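Local coordinates for NikO protein (PDB 4FQD) that acts as an enolpyruvyl transferase essential for nikkomycin biosynthesis in Streptomyces tendae and folds as the beta/alpha inverse barrel of the EPSP synthase/MurA family, at residues A[13-19]-A[425-431]; A[260-265]-A[287-293]; A[366-372]-A[384-389]. The protein carries 4 engineered substitutions. Residue numbers count along the deposited sequence, not the author numbering.

Contact 1 (A[13-19]-A[425-431]); sequences EPLLEIH and RTTLRNH
A salt bridge from Glu17 OE1 to Arg425 NH1 (2.9 Å) and four backbone hydrogen bonds join strands 14-19 and 425-429, antiparallel neighbours central in a four-stranded sheet. The N-terminal strand completes a βαβαββ unit of the inverse barrel built from the chain's C-terminal end. Leu16 N to Leu428 O (2.9 Å), Leu428 N to Leu16 O (3.0 Å), Ile18 N to Thr426 O (2.7 Å) and Thr426 N to Ile18 O (2.8 Å) fix two hydrogen-bonded pairs; Glu17-Thr427 and His19-Arg425 are non-hydrogen-bonded. The axes lie 4.6 Å apart at 150°. Glu17 (t, t) and Arg425 (t, t, p) reach each other along one face, where His19 NE2 touches Arg425 CG at 3.6 Å. Leu16, Ile18, Thr426 and Leu428 occupy the opposite face, where helix 409-419 covers the last three; Ile18 CD1 meets Leu428 CB at 3.8 Å. His431 (chi1 p) lays its ring face against Leu16 CG, a CH-pi contact 3.5 Å from the centroid, while its edge puts CE1 3.3 Å from Pro14 O.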
# COMPACT_ATOMS: atom_id res chain seq x y z
N GLU A 13 -7.34 7.78 -39.29
CA GLU A 13 -7.13 6.65 -38.39
C GLU A 13 -8.42 6.32 -37.63
O GLU A 13 -9.13 7.22 -37.20
CB GLU A 13 -5.99 7.01 -37.44
CG GLU A 13 -5.36 5.85 -36.73
CD GLU A 13 -5.81 5.79 -35.30
OE1 GLU A 13 -5.31 6.60 -34.49
OE2 GLU A 13 -6.67 4.94 -34.98
N PRO A 14 -8.73 5.02 -37.49
CA PRO A 14 -10.01 4.57 -36.91
C PRO A 14 -10.28 5.08 -35.50
O PRO A 14 -9.40 5.02 -34.63
CB PRO A 14 -9.87 3.04 -36.91
CG PRO A 14 -8.41 2.77 -37.03
CD PRO A 14 -7.89 3.88 -37.89
N LEU A 15 -11.49 5.56 -35.28
CA LEU A 15 -11.90 6.09 -33.98
C LEU A 15 -13.09 5.32 -33.42
O LEU A 15 -13.78 4.61 -34.13
CB LEU A 15 -12.29 7.56 -34.11
CG LEU A 15 -11.21 8.61 -34.38
CD1 LEU A 15 -11.86 9.97 -34.57
CD2 LEU A 15 -10.22 8.67 -33.23
N LEU A 16 -13.31 5.48 -32.12
CA LEU A 16 -14.55 5.06 -31.49
C LEU A 16 -15.34 6.30 -31.11
O LEU A 16 -14.85 7.15 -30.37
CB LEU A 16 -14.28 4.21 -30.24
CG LEU A 16 -13.78 2.78 -30.45
CD1 LEU A 16 -13.67 2.07 -29.12
CD2 LEU A 16 -14.71 2.03 -31.39
N GLU A 17 -16.56 6.41 -31.63
CA GLU A 17 -17.41 7.55 -31.32
C GLU A 17 -18.40 7.17 -30.23
O GLU A 17 -19.35 6.42 -30.47
CB GLU A 17 -18.14 8.03 -32.57
CG GLU A 17 -18.92 9.33 -32.38
CD GLU A 17 -19.50 9.85 -33.68
OE1 GLU A 17 -18.71 10.25 -34.57
OE2 GLU A 17 -20.74 9.85 -33.82
N ILE A 18 -18.17 7.68 -29.02
CA ILE A 18 -18.96 7.29 -27.86
C ILE A 18 -20.00 8.34 -27.47
O ILE A 18 -19.68 9.51 -27.28
CB ILE A 18 -18.07 7.00 -26.64
CG1 ILE A 18 -17.02 5.94 -26.98
CG2 ILE A 18 -18.91 6.56 -25.45
CD1 ILE A 18 -15.61 6.47 -27.04
N HIS A 19 -21.25 7.91 -27.35
CA HIS A 19 -22.32 8.76 -26.83
C HIS A 19 -22.83 8.19 -25.52
O HIS A 19 -23.75 7.37 -25.50
CB HIS A 19 -23.46 8.87 -27.84
CG HIS A 19 -23.09 9.56 -29.11
ND1 HIS A 19 -22.67 8.88 -30.23
CD2 HIS A 19 -23.08 10.87 -29.44
CE1 HIS A 19 -22.41 9.74 -31.20
NE2 HIS A 19 -22.65 10.96 -30.75
N ARG A 425 -20.65 13.47 -26.31
CA ARG A 425 -19.83 12.77 -27.29
C ARG A 425 -18.36 12.72 -26.88
O ARG A 425 -17.79 13.71 -26.43
CB ARG A 425 -19.95 13.43 -28.67
CG ARG A 425 -19.56 12.51 -29.83
CD ARG A 425 -19.63 13.24 -31.16
NE ARG A 425 -18.40 13.97 -31.45
CZ ARG A 425 -17.48 13.57 -32.33
NH1 ARG A 425 -17.65 12.45 -33.01
NH2 ARG A 425 -16.39 14.30 -32.52
N THR A 426 -17.76 11.54 -27.03
CA THR A 426 -16.34 11.35 -26.73
C THR A 426 -15.72 10.43 -27.77
O THR A 426 -16.32 9.44 -28.17
CB THR A 426 -16.14 10.73 -25.33
OG1 THR A 426 -16.79 11.54 -24.34
CG2 THR A 426 -14.66 10.63 -24.99
N THR A 427 -14.52 10.78 -28.22
CA THR A 427 -13.80 9.93 -29.17
C THR A 427 -12.64 9.22 -28.49
O THR A 427 -11.97 9.79 -27.63
CB THR A 427 -13.28 10.74 -30.37
OG1 THR A 427 -12.46 11.82 -29.90
CG2 THR A 427 -14.44 11.30 -31.18
N LEU A 428 -12.42 7.97 -28.87
CA LEU A 428 -11.34 7.17 -28.32
C LEU A 428 -10.57 6.47 -29.44
O LEU A 428 -11.16 5.77 -30.26
CB LEU A 428 -11.88 6.13 -27.33
CG LEU A 428 -10.86 5.16 -26.74
CD1 LEU A 428 -9.81 5.90 -25.92
CD2 LEU A 428 -11.56 4.11 -25.89
N ARG A 429 -9.26 6.67 -29.47
CA ARG A 429 -8.42 6.00 -30.46
C ARG A 429 -7.41 5.06 -29.81
O ARG A 429 -7.31 5.00 -28.58
CB ARG A 429 -7.71 7.01 -31.37
CG ARG A 429 -6.88 8.05 -30.66
CD ARG A 429 -6.28 9.01 -31.68
NE ARG A 429 -5.44 10.03 -31.07
CZ ARG A 429 -5.88 11.24 -30.71
NH1 ARG A 429 -7.15 11.57 -30.89
NH2 ARG A 429 -5.05 12.11 -30.16
N ASN A 430 -6.66 4.35 -30.65
CA ASN A 430 -5.77 3.28 -30.20
C ASN A 430 -6.53 2.21 -29.42
O ASN A 430 -6.02 1.64 -28.45
CB ASN A 430 -4.60 3.82 -29.37
CG ASN A 430 -3.54 4.48 -30.23
OD1 ASN A 430 -2.44 4.76 -29.76
ND2 ASN A 430 -3.87 4.73 -31.49
N HIS A 431 -7.76 1.95 -29.85
CA HIS A 431 -8.62 0.96 -29.21
C HIS A 431 -8.35 -0.43 -29.77
O HIS A 431 -9.07 -1.38 -29.46
CB HIS A 431 -10.09 1.33 -29.39
CG HIS A 431 -10.49 1.55 -30.82
ND1 HIS A 431 -10.21 2.71 -31.50
CD2 HIS A 431 -11.15 0.75 -31.69
CE1 HIS A 431 -10.68 2.62 -32.73
NE2 HIS A 431 -11.25 1.44 -32.87

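Contact 2 (A[260-265]-A[287-293]); sequences TLIPDL and GPGIDRA
Segment 260-265 leaves strand 257-260 extended, with Leu261, Ile262 and Pro263 all near phi -60°, psi 140°, and meets the turn and first helical residues of 287-293. No direct hydrogen bond crosses; one water donates to Leu261 O (2.7 Å) and to Pro288 O (2.4 Å). A type II turn from Gly287 to Ile290 leads into helix 290-296, with Gly289 at positive phi. Pro263, pucker C-gamma exo, fits against this bend: CD lies 3.3 Å from Pro288 O, CG 3.6 Å from Ile290 CA, and CB 4.2 Å from Ala293 CB. Ile262 (t, t) extends so that CD1 packs over one guanidinium face of Arg292 and CG1 comes 4.0 Å from Ala293 CB. Arg292 (m, t, p) folds back toward the loop, its charge paired with Asp223. Leu265 (m, t) brings CD2 to 3.7 Å from Ala293 CB. Asp264 (chi1 t) turns away to N-cap helix 265-278, its OD1 accepting from Glu267 N. Segment 260-265 runs from strand 257-260 of the 50-54 sheet, beside helices 34-44 and 219-231, to helix 265-278, and 287-293 follows directly on strand 283-286 of another sheet, consistent with one of the interdomain crossovers of this family.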
# COMPACT_ATOMS: atom_id res chain seq x y z
N THR A 260 -11.24 -27.12 -19.06
CA THR A 260 -12.12 -25.97 -19.24
C THR A 260 -11.51 -24.75 -18.54
O THR A 260 -11.37 -24.73 -17.32
CB THR A 260 -13.52 -26.23 -18.66
OG1 THR A 260 -14.07 -27.41 -19.26
CG2 THR A 260 -14.43 -25.05 -18.92
N LEU A 261 -11.15 -23.75 -19.33
CA LEU A 261 -10.47 -22.56 -18.81
C LEU A 261 -11.30 -21.81 -17.77
O LEU A 261 -12.52 -21.72 -17.87
CB LEU A 261 -10.10 -21.60 -19.94
CG LEU A 261 -8.97 -22.03 -20.87
CD1 LEU A 261 -8.66 -20.93 -21.87
CD2 LEU A 261 -7.73 -22.41 -20.08
N ILE A 262 -10.61 -21.28 -16.77
CA ILE A 262 -11.22 -20.40 -15.79
C ILE A 262 -11.62 -19.11 -16.51
O ILE A 262 -10.90 -18.64 -17.39
CB ILE A 262 -10.25 -20.11 -14.62
CG1 ILE A 262 -10.91 -19.27 -13.53
CG2 ILE A 262 -8.97 -19.44 -15.12
CD1 ILE A 262 -10.04 -19.10 -12.30
N PRO A 263 -12.81 -18.56 -16.18
CA PRO A 263 -13.25 -17.30 -16.78
C PRO A 263 -12.20 -16.20 -16.61
O PRO A 263 -11.53 -16.15 -15.58
CB PRO A 263 -14.51 -16.96 -15.99
CG PRO A 263 -15.06 -18.29 -15.62
CD PRO A 263 -13.86 -19.17 -15.36
N ASP A 264 -12.07 -15.34 -17.62
CA ASP A 264 -11.05 -14.29 -17.61
C ASP A 264 -11.20 -13.39 -16.39
O ASP A 264 -12.24 -12.75 -16.20
CB ASP A 264 -11.12 -13.46 -18.90
CG ASP A 264 -9.89 -12.60 -19.11
OD1 ASP A 264 -9.80 -11.53 -18.49
OD2 ASP A 264 -9.02 -13.01 -19.91
N LEU A 265 -10.16 -13.35 -15.57
CA LEU A 265 -10.20 -12.65 -14.29
C LEU A 265 -10.43 -11.15 -14.46
O LEU A 265 -11.25 -10.56 -13.76
CB LEU A 265 -8.90 -12.89 -13.52
CG LEU A 265 -8.50 -14.35 -13.31
CD1 LEU A 265 -7.25 -14.45 -12.44
CD2 LEU A 265 -9.64 -15.13 -12.69
N GLY A 287 -20.26 -17.36 -16.58
CA GLY A 287 -19.03 -18.00 -16.97
C GLY A 287 -18.88 -19.32 -16.23
O GLY A 287 -19.12 -19.39 -15.03
N PRO A 288 -18.49 -20.38 -16.96
CA PRO A 288 -18.35 -21.71 -16.35
C PRO A 288 -17.28 -21.74 -15.27
O PRO A 288 -16.09 -21.57 -15.56
CB PRO A 288 -17.93 -22.60 -17.54
CG PRO A 288 -17.35 -21.65 -18.53
CD PRO A 288 -18.12 -20.38 -18.38
N GLY A 289 -17.70 -21.94 -14.02
CA GLY A 289 -16.77 -21.97 -12.91
C GLY A 289 -16.25 -20.59 -12.57
O GLY A 289 -15.08 -20.43 -12.22
N ILE A 290 -17.12 -19.59 -12.66
CA ILE A 290 -16.74 -18.21 -12.39
C ILE A 290 -16.46 -18.00 -10.90
O ILE A 290 -15.82 -17.02 -10.51
CB ILE A 290 -17.82 -17.21 -12.86
CG1 ILE A 290 -17.21 -15.83 -13.10
CG2 ILE A 290 -18.96 -17.14 -11.87
CD1 ILE A 290 -18.19 -14.81 -13.65
N ASP A 291 -16.94 -18.93 -10.07
CA ASP A 291 -16.68 -18.88 -8.64
C ASP A 291 -15.19 -19.05 -8.36
O ASP A 291 -14.66 -18.46 -7.42
CB ASP A 291 -17.49 -19.95 -7.90
CG ASP A 291 -17.40 -21.32 -8.57
OD1 ASP A 291 -16.56 -21.49 -9.47
OD2 ASP A 291 -18.17 -22.22 -8.17
N ARG A 292 -14.52 -19.85 -9.19
CA ARG A 292 -13.08 -20.01 -9.10
C ARG A 292 -12.38 -18.70 -9.45
O ARG A 292 -11.37 -18.34 -8.84
CB ARG A 292 -12.60 -21.12 -10.03
CG ARG A 292 -12.85 -22.52 -9.50
CD ARG A 292 -12.43 -23.58 -10.50
NE ARG A 292 -11.04 -23.43 -10.91
CZ ARG A 292 -10.65 -23.30 -12.18
NH1 ARG A 292 -11.55 -23.32 -13.16
NH2 ARG A 292 -9.36 -23.16 -12.47
N ALA A 293 -12.92 -18.01 -10.45
CA ALA A 293 -12.38 -16.71 -10.86
C ALA A 293 -12.54 -15.70 -9.73
O ALA A 293 -11.62 -14.92 -9.46
CB ALA A 293 -13.08 -16.22 -12.12
O HOH W 1 -14.23 -22.97 -16.23

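Contact 3 (A[366-372]-A[384-389]); sequences EHRFGFA and VDDTVL
This is mainly an apolar contact between a loop and a beta hairpin within one βαβαββ unit of the inverse barrel: segment 366-372 links strand 356-362 to helix 372-378, and segment 384-389 forms the tip joining strands 382-385 and 388-393. The hairpin has a two-residue type II' turn, Asp386 (phi 59°, psi -107°) and Thr387 (-93°, -1°), closed by Asp385 N to Val388 O and Val388 N to Asp385 O, both 3.0 Å. The loop has left-handed backbone angles at His367 (60°, 59°) and ends in a type I turn, with Ala372 N bonded to Phe369 O at 3.1 Å. Phe369 (chi1 m) is the main anchor. Its CB points toward the hairpin, and one ring face receives Leu389 CB in a CH-pi contact 3.5 Å from the centroid, while the ring edge brings CE2 3.5 Å from Thr387 O. Leu389 (t, p) spreads its methyls between two further partners: CD2 lies 3.7 Å from Phe371 CZ, and CD1 4.2 Å from Ala372 CB. Val384 CG2 adds contacts to Ala372 CB (4.0 Å) and Phe369 CB (4.2 Å). Near the turn, Glu366 OE2 sits 2.9 Å from Asp386 OD1, two like-charged acceptors without a hydrogen bond; Glu366 is poorly ordered. Asp385, facing away from the loop, hydrogen-bonds Asn183 and Lys184 of the second subunit. Backbone bonds from Thr387 to Glu362 and from Leu389 to Ile360 join the turn and the returning strand to strand 356-362, and Phe371 (chi1 p) packs on helices 344-351 and 409-419.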
# COMPACT_ATOMS: atom_id res chain seq x y z
N GLU A 366 5.84 -1.15 -13.32
CA GLU A 366 6.14 0.26 -13.22
C GLU A 366 5.66 1.04 -14.44
O GLU A 366 5.71 0.54 -15.56
CB GLU A 366 7.65 0.45 -13.07
CG GLU A 366 8.07 1.83 -12.64
CD GLU A 366 7.62 2.17 -11.23
OE1 GLU A 366 7.44 1.25 -10.40
OE2 GLU A 366 7.44 3.37 -10.97
N HIS A 367 5.19 2.26 -14.20
CA HIS A 367 4.76 3.15 -15.28
C HIS A 367 3.62 2.60 -16.13
O HIS A 367 3.77 2.42 -17.34
CB HIS A 367 5.94 3.51 -16.20
CG HIS A 367 6.89 4.51 -15.61
ND1 HIS A 367 8.16 4.17 -15.19
CD2 HIS A 367 6.74 5.83 -15.36
CE1 HIS A 367 8.76 5.25 -14.72
NE2 HIS A 367 7.92 6.27 -14.80
N ARG A 368 2.48 2.32 -15.50
CA ARG A 368 1.28 1.98 -16.25
C ARG A 368 0.06 2.74 -15.74
O ARG A 368 -1.05 2.20 -15.64
CB ARG A 368 1.03 0.47 -16.29
CG ARG A 368 0.73 -0.19 -14.96
CD ARG A 368 0.34 -1.64 -15.15
NE ARG A 368 -0.90 -1.79 -15.91
CZ ARG A 368 -1.44 -2.96 -16.23
NH1 ARG A 368 -0.85 -4.09 -15.86
NH2 ARG A 368 -2.57 -3.00 -16.92
N PHE A 369 0.28 4.01 -15.42
CA PHE A 369 -0.81 4.92 -15.08
C PHE A 369 -1.05 5.85 -16.26
O PHE A 369 -1.40 7.02 -16.09
CB PHE A 369 -0.46 5.73 -13.83
CG PHE A 369 -0.39 4.90 -12.58
CD1 PHE A 369 -1.32 3.90 -12.34
CD2 PHE A 369 0.60 5.12 -11.64
CE1 PHE A 369 -1.26 3.14 -11.19
CE2 PHE A 369 0.66 4.36 -10.48
CZ PHE A 369 -0.27 3.37 -10.26
N GLY A 370 -0.85 5.33 -17.47
CA GLY A 370 -1.01 6.11 -18.68
C GLY A 370 -2.45 6.46 -19.00
O GLY A 370 -2.72 7.29 -19.86
N PHE A 371 -3.38 5.83 -18.29
CA PHE A 371 -4.80 6.11 -18.46
C PHE A 371 -5.20 7.36 -17.68
O PHE A 371 -6.21 7.99 -17.99
CB PHE A 371 -5.64 4.91 -18.00
CG PHE A 371 -5.41 4.52 -16.57
CD1 PHE A 371 -4.43 3.60 -16.23
CD2 PHE A 371 -6.19 5.06 -15.56
CE1 PHE A 371 -4.22 3.24 -14.91
CE2 PHE A 371 -5.98 4.71 -14.24
CZ PHE A 371 -5.00 3.79 -13.91
N ALA A 372 -4.41 7.70 -16.67
CA ALA A 372 -4.71 8.81 -15.77
C ALA A 372 -4.88 10.19 -16.44
O ALA A 372 -5.85 10.89 -16.16
CB ALA A 372 -3.69 8.88 -14.62
N VAL A 384 -0.26 11.64 -10.02
CA VAL A 384 0.69 10.56 -10.23
C VAL A 384 2.11 10.94 -9.81
O VAL A 384 2.65 11.95 -10.27
CB VAL A 384 0.71 10.10 -11.71
CG1 VAL A 384 1.84 9.12 -11.95
CG2 VAL A 384 -0.63 9.50 -12.10
N ASP A 385 2.70 10.13 -8.94
CA ASP A 385 4.10 10.29 -8.57
C ASP A 385 4.77 8.92 -8.53
O ASP A 385 4.58 8.15 -7.59
CB ASP A 385 4.24 10.99 -7.21
CG ASP A 385 5.65 11.50 -6.95
OD1 ASP A 385 6.57 11.12 -7.71
OD2 ASP A 385 5.84 12.27 -5.99
N ASP A 386 5.55 8.62 -9.57
CA ASP A 386 6.29 7.37 -9.68
C ASP A 386 5.37 6.14 -9.65
O ASP A 386 4.66 5.87 -10.62
CB ASP A 386 7.35 7.27 -8.58
CG ASP A 386 8.37 6.17 -8.84
OD1 ASP A 386 8.60 5.85 -10.02
OD2 ASP A 386 8.93 5.64 -7.86
N THR A 387 5.37 5.42 -8.54
CA THR A 387 4.62 4.17 -8.42
C THR A 387 3.24 4.39 -7.83
O THR A 387 2.47 3.44 -7.66
CB THR A 387 5.34 3.17 -7.49
OG1 THR A 387 5.15 3.56 -6.13
CG2 THR A 387 6.82 3.12 -7.79
N VAL A 388 2.91 5.64 -7.50
CA VAL A 388 1.68 5.94 -6.79
C VAL A 388 0.69 6.74 -7.62
O VAL A 388 1.05 7.74 -8.24
CB VAL A 388 1.97 6.68 -5.47
CG1 VAL A 388 0.67 7.10 -4.78
CG2 VAL A 388 2.81 5.81 -4.55
N LEU A 389 -0.56 6.30 -7.62
CA LEU A 389 -1.66 7.04 -8.23
C LEU A 389 -2.71 7.36 -7.18
O LEU A 389 -3.11 6.49 -6.40
CB LEU A 389 -2.28 6.23 -9.37
CG LEU A 389 -3.66 6.68 -9.86
CD1 LEU A 389 -3.59 8.08 -10.46
CD2 LEU A 389 -4.23 5.69 -10.86

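Overall arrangement
From the N terminus, strand 14-19 opens contact 1, which closes only at 425-431, some 400 residues later, spanning both other contacts. Contact 2 opens and closes first, over the short excursion through helix 265-278 and strand 283-286. Contact 3 follows in series, closing a short loop around helix 372-378, from the loop before it to the hairpin after it. None of the three touches another, and contacts 2 and 3 lie on opposite sides of the chain's centre. Contact 1 joins the N-terminal strand to the C-terminal βαβαββ unit, contact 2 lies where the chain passes from one sheet to another, probably an interdomain crossover, and contact 3 packs a loop on a hairpin within one βαβαββ unit.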